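EDD domain protein, DegV family (Ruminococcus gnavus, PDB 3JR7) is of unknown function but may bind a lipid such as a fatty acid, as several DegV-family proteins do. Local coordinates at residues Ser21-Val26 against Glu97-Val102; Thr75-Thr80 against Arg187-Leu192; Tyr92-Glu97 against Gly127-His132. One frame throughout, in Å; residues are numbered along the deposited sequence.

Interaction 1. Residues Ser21-Val26 against Glu97-Val102; sequences SYKVIV and ERIYVV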
# COMPACT_ATOMS: atom_id res chain seq x y z
N SER A 21 2.54 24.64 3.20
CA SER A 21 1.08 24.56 3.33
C SER A 21 0.57 23.39 2.50
O SER A 21 0.01 23.59 1.45
CB SER A 21 0.45 25.88 2.89
OG SER A 21 -0.93 25.91 3.20
N TYR A 22 0.82 22.17 2.96
CA TYR A 22 0.31 20.98 2.28
C TYR A 22 -0.07 19.89 3.26
O TYR A 22 0.43 19.86 4.36
CB TYR A 22 1.35 20.45 1.29
CG TYR A 22 2.54 19.72 1.87
CD1 TYR A 22 2.55 18.35 1.97
CD2 TYR A 22 3.67 20.39 2.25
CE1 TYR A 22 3.64 17.67 2.45
CE2 TYR A 22 4.78 19.72 2.77
CZ TYR A 22 4.76 18.35 2.85
OH TYR A 22 5.85 17.63 3.38
N LYS A 23 -0.95 18.98 2.85
CA LYS A 23 -1.23 17.79 3.63
C LYS A 23 -1.23 16.58 2.68
O LYS A 23 -1.69 16.69 1.54
CB LYS A 23 -2.55 17.94 4.37
CG LYS A 23 -2.80 16.88 5.39
CD LYS A 23 -3.98 17.23 6.34
CE LYS A 23 -5.37 17.17 5.66
NZ LYS A 23 -6.62 17.35 6.64
N VAL A 24 -0.73 15.44 3.16
CA VAL A 24 -0.78 14.15 2.44
C VAL A 24 -1.72 13.20 3.14
O VAL A 24 -1.45 12.75 4.27
CB VAL A 24 0.60 13.46 2.33
CG1 VAL A 24 0.50 12.23 1.38
CG2 VAL A 24 1.69 14.46 1.84
N ILE A 25 -2.83 12.94 2.48
CA ILE A 25 -3.85 12.03 2.97
C ILE A 25 -3.63 10.66 2.31
O ILE A 25 -3.50 10.58 1.11
CB ILE A 25 -5.25 12.52 2.58
CG1 ILE A 25 -5.50 13.95 3.15
CG2 ILE A 25 -6.33 11.52 3.03
CD1 ILE A 25 -6.66 14.63 2.52
N VAL A 26 -3.60 9.62 3.09
CA VAL A 26 -3.35 8.27 2.62
C VAL A 26 -4.44 7.38 3.17
O VAL A 26 -4.78 7.48 4.36
CB VAL A 26 -1.98 7.79 3.13
CG1 VAL A 26 -1.63 6.41 2.53
CG2 VAL A 26 -0.91 8.83 2.78
N GLU A 97 -2.90 24.55 1.94
CA GLU A 97 -3.23 25.00 0.59
C GLU A 97 -3.27 23.83 -0.40
O GLU A 97 -4.13 23.79 -1.27
CB GLU A 97 -2.15 25.99 0.13
CG GLU A 97 -2.30 26.49 -1.29
CD GLU A 97 -1.20 27.43 -1.68
OE1 GLU A 97 -0.03 27.23 -1.26
OE2 GLU A 97 -1.50 28.37 -2.42
N ARG A 98 -2.34 22.91 -0.27
CA ARG A 98 -2.19 21.84 -1.25
C ARG A 98 -2.53 20.50 -0.61
O ARG A 98 -1.96 20.13 0.41
CB ARG A 98 -0.76 21.84 -1.79
CG ARG A 98 -0.34 23.20 -2.34
CD ARG A 98 1.06 23.23 -2.93
NE ARG A 98 2.08 23.06 -1.92
CZ ARG A 98 2.47 24.00 -1.03
NH1 ARG A 98 1.86 25.21 -0.98
NH2 ARG A 98 3.47 23.73 -0.17
N ILE A 99 -3.45 19.77 -1.23
CA ILE A 99 -3.88 18.47 -0.75
C ILE A 99 -3.49 17.37 -1.73
O ILE A 99 -3.86 17.41 -2.91
CB ILE A 99 -5.38 18.41 -0.53
CG1 ILE A 99 -5.82 19.58 0.38
CG2 ILE A 99 -5.78 17.01 0.05
CD1 ILE A 99 -5.29 19.49 1.85
N TYR A 100 -2.76 16.37 -1.24
CA TYR A 100 -2.32 15.23 -2.05
C TYR A 100 -2.94 14.01 -1.44
O TYR A 100 -2.83 13.81 -0.25
CB TYR A 100 -0.79 15.10 -2.00
CG TYR A 100 -0.04 16.31 -2.47
CD1 TYR A 100 0.10 16.58 -3.83
CD2 TYR A 100 0.57 17.17 -1.56
CE1 TYR A 100 0.77 17.70 -4.27
CE2 TYR A 100 1.30 18.30 -2.00
CZ TYR A 100 1.38 18.55 -3.37
OH TYR A 100 2.07 19.63 -3.82
N VAL A 101 -3.61 13.19 -2.22
CA VAL A 101 -4.30 12.01 -1.70
C VAL A 101 -3.67 10.77 -2.34
O VAL A 101 -3.46 10.74 -3.58
CB VAL A 101 -5.82 12.08 -2.00
CG1 VAL A 101 -6.61 10.99 -1.19
CG2 VAL A 101 -6.37 13.48 -1.71
N VAL A 102 -3.35 9.76 -1.54
CA VAL A 102 -2.74 8.53 -2.05
C VAL A 102 -3.61 7.36 -1.69
O VAL A 102 -3.94 7.20 -0.51
CB VAL A 102 -1.36 8.31 -1.45
CG1 VAL A 102 -0.74 6.97 -2.06
CG2 VAL A 102 -0.47 9.53 -1.72
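Methyl CD1 of Ile25 rests 3.5 Å from CG2 of Ile99, a diagonal contact at the apolar centre of two neighbouring parallel strands in the alpha/beta sheet of this DegV-family fold. CG1 of Ile25 lies anti to the carbonyl carbon (chi1 -59°), beside its own backbone N, and the extended chi2 of 164° carries CD1 on to Ile99 rather than to the directly paired Val101, whose CG1 sits 4.3 Å from Ile25 CG2. Branched residues suit this face, since they fill it close to the backbone beneath Tyr88 and Tyr92 of helix 85-92. On the face carrying Val24, Tyr100 and Val102, CG1 of Val24 meets CG2 of Val102 at 4.2 Å, and CB of Tyr22 comes up to the edge of the Tyr100 ring, 3.9 Å from CE2, the two tyrosine side chains crossing at about a right angle. Val150 of helix 141-155 packs on this side.

The two strand directions differ by little. Lys23 and Ile25 each give their N-H to, and take one at their carbonyl from, strand 98-102; Val24 and Val26 bond instead to Gly41, Glu43 and Val45, at and just before strand 42-51, so strand 22-26 is flanked by both.

Toward the polar edge, the Ser21 carbonyl O sits over the centre of one face of the Arg98 guanidinium, 3.4 Å above its plane. Arg98 forms salt bridges to Glu154 and Asp19, and one from its NH1 to Glu97 OE1 at 2.8 Å, though as a hydrogen bond this last is weak. Glu154 also binds the Tyr100 hydroxyl. A small hydroxyl residue suits the first position: with OG of Ser21 anti to its N (chi1 -171°), this oxygen accepts the backbone N-H of Glu97 at 2.7 Å.

Interaction 2. Residues Thr75-Thr80 against Arg187-Leu192; sequences TSCAKT and RKNGRL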
# COMPACT_ATOMS: atom_id res chain seq x y z
N THR A 75 -14.62 -18.59 10.47
CA THR A 75 -14.68 -19.50 9.36
C THR A 75 -14.99 -18.76 8.06
O THR A 75 -14.50 -19.14 7.00
CB THR A 75 -15.76 -20.58 9.60
OG1 THR A 75 -15.93 -21.32 8.39
CG2 THR A 75 -17.07 -19.96 9.98
N SER A 76 -15.76 -17.69 8.13
CA SER A 76 -16.00 -16.92 6.93
C SER A 76 -14.89 -15.85 6.70
O SER A 76 -14.30 -15.26 7.60
CB SER A 76 -17.37 -16.29 6.97
OG SER A 76 -17.46 -15.53 8.15
N CYS A 77 -14.62 -15.66 5.43
CA CYS A 77 -13.64 -14.74 4.93
C CYS A 77 -13.93 -13.27 5.32
O CYS A 77 -15.08 -12.82 5.29
CB CYS A 77 -13.70 -14.93 3.43
SG CYS A 77 -12.47 -14.06 2.67
N ALA A 78 -12.92 -12.51 5.73
CA ALA A 78 -13.11 -11.09 6.06
C ALA A 78 -13.58 -10.29 4.83
O ALA A 78 -13.31 -10.67 3.70
CB ALA A 78 -11.84 -10.49 6.63
N LYS A 79 -14.32 -9.21 5.06
CA LYS A 79 -14.78 -8.29 3.99
C LYS A 79 -14.28 -6.93 4.39
O LYS A 79 -14.02 -6.70 5.57
CB LYS A 79 -16.31 -8.24 3.87
CG LYS A 79 -16.99 -9.54 3.43
CD LYS A 79 -16.40 -10.14 2.13
CE LYS A 79 -16.35 -11.67 2.22
NZ LYS A 79 -15.95 -12.38 0.94
N THR A 80 -14.12 -6.04 3.42
CA THR A 80 -13.59 -4.71 3.69
C THR A 80 -14.41 -3.65 2.94
O THR A 80 -15.17 -3.99 2.01
CB THR A 80 -12.08 -4.63 3.35
OG1 THR A 80 -11.84 -5.01 1.98
CG2 THR A 80 -11.26 -5.57 4.29
N ARG A 187 -8.34 -14.05 -3.11
CA ARG A 187 -9.05 -14.83 -4.11
C ARG A 187 -10.55 -14.70 -3.92
O ARG A 187 -11.27 -14.34 -4.83
CB ARG A 187 -8.61 -16.30 -4.05
CG ARG A 187 -9.50 -17.28 -4.83
CD ARG A 187 -9.32 -17.16 -6.33
NE ARG A 187 -7.96 -17.51 -6.73
CZ ARG A 187 -7.44 -17.33 -7.95
NH1 ARG A 187 -8.14 -16.80 -8.94
NH2 ARG A 187 -6.17 -17.69 -8.16
N LYS A 188 -10.99 -14.94 -2.69
CA LYS A 188 -12.40 -14.98 -2.37
C LYS A 188 -13.06 -13.59 -2.49
O LYS A 188 -14.25 -13.49 -2.83
CB LYS A 188 -12.63 -15.61 -0.98
CG LYS A 188 -12.35 -17.19 -0.92
CD LYS A 188 -10.89 -17.61 -1.37
CE LYS A 188 -10.64 -19.13 -1.61
NZ LYS A 188 -9.24 -19.41 -2.15
N ASN A 189 -12.31 -12.53 -2.24
CA ASN A 189 -12.88 -11.17 -2.42
C ASN A 189 -12.71 -10.60 -3.84
O ASN A 189 -12.97 -9.42 -4.08
CB ASN A 189 -12.35 -10.20 -1.35
CG ASN A 189 -12.85 -10.53 0.03
OD1 ASN A 189 -13.38 -11.60 0.26
ND2 ASN A 189 -12.66 -9.64 0.97
N GLY A 190 -12.30 -11.44 -4.79
CA GLY A 190 -12.36 -11.08 -6.22
C GLY A 190 -11.20 -10.21 -6.69
O GLY A 190 -11.30 -9.52 -7.72
N ARG A 191 -10.09 -10.24 -5.96
CA ARG A 191 -8.89 -9.46 -6.30
C ARG A 191 -7.83 -10.20 -7.12
O ARG A 191 -6.79 -9.66 -7.43
CB ARG A 191 -8.25 -8.92 -5.02
CG ARG A 191 -8.83 -7.59 -4.56
CD ARG A 191 -10.28 -7.61 -4.19
NE ARG A 191 -10.74 -6.28 -3.86
CZ ARG A 191 -11.90 -6.00 -3.27
NH1 ARG A 191 -12.73 -6.96 -2.86
NH2 ARG A 191 -12.21 -4.73 -3.05
N LEU A 192 -8.10 -11.45 -7.49
CA LEU A 192 -7.12 -12.27 -8.20
C LEU A 192 -7.70 -12.76 -9.53
O LEU A 192 -7.32 -13.80 -10.05
CB LEU A 192 -6.69 -13.47 -7.33
CG LEU A 192 -5.94 -13.22 -6.04
CD1 LEU A 192 -5.39 -14.56 -5.51
CD2 LEU A 192 -4.77 -12.23 -6.31
O HOH W 1 -14.25 -4.33 -0.81
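Cys77, Ala78 and Lys79 pass the C-terminal end of helix 184-188 at a distance, the CA atoms of Lys79 and Asn189 being 7.3 Å apart, so side chains must span the gap. The carboxamide of Asn189 does this with both its ends. Asn189 ND2 gives a nearly straight bond (164°) to Ala78 O at 3.0 Å, the acceptor lying close to the amide plane, and also bonds to the hydroxyl of Tyr288. Asn189 OD1 takes NZ of Lys79 at 2.8 Å, the ammonium standing above the carbonyl plane; the Lys79 chain, bent at chi2 and chi3, brings CD and CE near Asn189 OD1, 3.6 Å from CE. Asparagine fits here because one short, flat group offers a donor and an acceptor together, and its two partners hold the amide against flipping. Beside it, SG of Cys77 lies 3.6 Å from OD1 of Asn189.

Arg191 curls back so that its NH1 donates to Asn189 O at 2.8 Å, while a water bridges its NH2 to Thr80 O. Lys188 turns its ammonium to Asp184 instead. Gly190 is the C-prime residue, its positive phi of 82° readily reached by a residue without a side chain; its N-H bonds to Arg187 O while Arg191 N reaches Leu186 O. The arrangement is thus a Schellman motif ending a helix, set beside the pocket in which Thr80 and Arg191 line the bound polyether.

Interaction 3. Residues Tyr92-Glu97 against Gly127-His132; sequences YHCDAE and GEKQIH. With PO4 (phosphate ion), chain D.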
# COMPACT_ATOMS: atom_id res chain seq x y z
N TYR A 92 -10.11 16.97 3.21
CA TYR A 92 -9.57 18.00 2.32
C TYR A 92 -9.79 19.40 2.92
O TYR A 92 -9.04 20.34 2.68
CB TYR A 92 -10.22 17.93 0.93
CG TYR A 92 -10.17 16.60 0.21
CD1 TYR A 92 -9.26 15.60 0.57
CD2 TYR A 92 -11.04 16.34 -0.85
CE1 TYR A 92 -9.22 14.37 -0.10
CE2 TYR A 92 -11.00 15.15 -1.53
CZ TYR A 92 -10.09 14.15 -1.15
OH TYR A 92 -10.06 12.96 -1.85
N HIS A 93 -10.86 19.54 3.68
CA HIS A 93 -11.23 20.85 4.23
C HIS A 93 -10.37 21.15 5.47
O HIS A 93 -10.59 20.58 6.56
CB HIS A 93 -12.71 20.80 4.57
CG HIS A 93 -13.27 22.09 5.11
ND1 HIS A 93 -13.21 23.27 4.42
CD2 HIS A 93 -13.97 22.34 6.24
CE1 HIS A 93 -13.80 24.22 5.12
NE2 HIS A 93 -14.28 23.68 6.22
N CYS A 94 -9.37 22.01 5.28
CA CYS A 94 -8.39 22.36 6.32
C CYS A 94 -7.55 23.54 5.84
O CYS A 94 -7.73 24.02 4.74
CB CYS A 94 -7.47 21.19 6.65
SG CYS A 94 -6.45 20.67 5.22
N ASP A 95 -6.61 23.99 6.65
CA ASP A 95 -5.82 25.17 6.36
C ASP A 95 -4.69 24.96 5.34
O ASP A 95 -4.07 25.94 4.93
CB ASP A 95 -5.19 25.71 7.68
CG ASP A 95 -6.18 26.41 8.56
OD1 ASP A 95 -7.31 26.72 8.13
OD2 ASP A 95 -5.83 26.68 9.72
N ALA A 96 -4.40 23.71 4.98
CA ALA A 96 -3.33 23.42 4.02
C ALA A 96 -3.77 23.85 2.64
O ALA A 96 -4.88 23.53 2.19
CB ALA A 96 -2.92 21.91 4.00
N GLU A 97 -2.90 24.55 1.94
CA GLU A 97 -3.23 25.00 0.59
C GLU A 97 -3.27 23.83 -0.40
O GLU A 97 -4.13 23.79 -1.27
CB GLU A 97 -2.15 25.99 0.13
CG GLU A 97 -2.30 26.49 -1.29
CD GLU A 97 -1.20 27.43 -1.68
OE1 GLU A 97 -0.03 27.23 -1.26
OE2 GLU A 97 -1.50 28.37 -2.42
N GLY A 127 -15.73 25.51 -3.15
CA GLY A 127 -15.01 26.07 -4.28
C GLY A 127 -13.71 25.34 -4.61
O GLY A 127 -13.41 24.27 -4.09
N GLU A 128 -12.95 25.95 -5.50
CA GLU A 128 -11.72 25.38 -6.05
C GLU A 128 -10.63 25.22 -4.97
O GLU A 128 -10.46 26.06 -4.13
CB GLU A 128 -11.19 26.30 -7.19
CG GLU A 128 -12.04 26.28 -8.45
CD GLU A 128 -11.46 27.14 -9.62
OE1 GLU A 128 -10.60 28.02 -9.39
OE2 GLU A 128 -11.88 26.89 -10.79
N LYS A 129 -9.90 24.11 -5.01
CA LYS A 129 -8.72 23.95 -4.16
C LYS A 129 -7.77 23.06 -4.91
O LYS A 129 -8.20 22.26 -5.75
CB LYS A 129 -9.09 23.34 -2.80
CG LYS A 129 -7.96 23.36 -1.77
CD LYS A 129 -8.37 22.83 -0.37
CE LYS A 129 -7.36 23.29 0.65
NZ LYS A 129 -7.45 22.62 1.92
N GLN A 130 -6.46 23.19 -4.62
CA GLN A 130 -5.48 22.32 -5.22
C GLN A 130 -5.54 20.99 -4.48
O GLN A 130 -4.95 20.84 -3.42
CB GLN A 130 -4.08 22.94 -5.16
CG GLN A 130 -3.87 24.11 -6.19
CD GLN A 130 -2.66 24.98 -5.83
OE1 GLN A 130 -2.48 25.37 -4.71
NE2 GLN A 130 -1.83 25.25 -6.80
N ILE A 131 -6.27 20.05 -5.07
CA ILE A 131 -6.41 18.70 -4.57
C ILE A 131 -6.09 17.72 -5.71
O ILE A 131 -6.67 17.81 -6.80
CB ILE A 131 -7.84 18.42 -4.12
CG1 ILE A 131 -8.29 19.43 -3.06
CG2 ILE A 131 -7.95 16.98 -3.55
CD1 ILE A 131 -9.82 19.45 -2.83
N HIS A 132 -5.18 16.80 -5.47
CA HIS A 132 -4.86 15.78 -6.44
C HIS A 132 -4.90 14.41 -5.81
O HIS A 132 -4.28 14.18 -4.76
CB HIS A 132 -3.49 16.00 -7.11
CG HIS A 132 -3.22 15.03 -8.20
ND1 HIS A 132 -3.70 15.22 -9.48
CD2 HIS A 132 -2.66 13.79 -8.19
CE1 HIS A 132 -3.38 14.16 -10.22
NE2 HIS A 132 -2.75 13.29 -9.46
P PO4 D . 1.62 26.47 -6.51
O1 PO4 D . 0.66 26.54 -5.30
O2 PO4 D . 2.53 25.30 -6.30
O3 PO4 D . 0.85 26.20 -7.77
O4 PO4 D . 2.40 27.75 -6.76
O HOH W 2 -5.34 25.39 -3.01
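Lys129 aims its ammonium into a ring of backbone carbonyls: Lys129 NZ bonds to Tyr92 O at 2.9 Å, to Ala96 O at 2.7 Å and, rather longer, to Cys94 O at 3.2 Å. The Tyr92 and Ala96 oxygens point almost straight at the nitrogen, whereas NZ stands above the plane of the Cys94 carbonyl. A lysine suits the place because its long chain, here extended with CG anti to the backbone N (chi1 -170°), carries a group whose three N-H bonds can match three acceptors. Since Tyr92 closes helix 85-92, the negative end of that helix dipole may favour the positive charge.

Next to it the Tyr92 and Ile131 side chains cross at about a right angle. CG2 of Ile131 sits over the Tyr92 ring face, 4.1 Å from the centroid and 10° off the normal, a CH-pi contact, and its CD1 reaches Tyr92 CD2 at 3.9 Å.

Glu97 and Gln130 run side by side in the same direction, their carboxylate and amide planes 66° apart, with CG of Glu97 3.6 Å from Gln130 OE1. A water donates to Glu97 O at 2.7 Å and accepts from Gln130 N at 2.9 Å. NE2 of Gln130 turns to a phosphate, probably from the crystallisation liquor, which Phe160 N also binds.

The contact ties the loop after helix 85-92 to the run leading into strand 130-135, at the edge where both parallel strands of the beta-alpha-beta unit, 98-103 and 130-135, begin; Tyr122 of the connecting helix 111-126 packs on Tyr92, Lys129 and Ile131, and Ala115 O receives the Tyr92 hydroxyl.

How the interactions relate
Interactions 1 and 3 are adjoining parts of one sheet and its covering helix, their centres 8 Å apart and Glu97 common to both. Strand 98-103 joins them: Val101 N lies 2.8 Å from His132 O, a probable hydrogen bond, while Tyr92 presses CD1 on Ile25 CD1 at 3.4 Å, tying helix 85-92 to the sheet. Interaction 2 is remote, about 31 Å from interaction 1 and 35 Å from interaction 3 between centres, on the other side of the chain's centre from interaction 1. Strand 79-81 nevertheless belongs to the same sheet. Interaction 2 supplies Thr80 and Arg191 to the polyether pocket, whereas interaction 3 lies beside the phosphate.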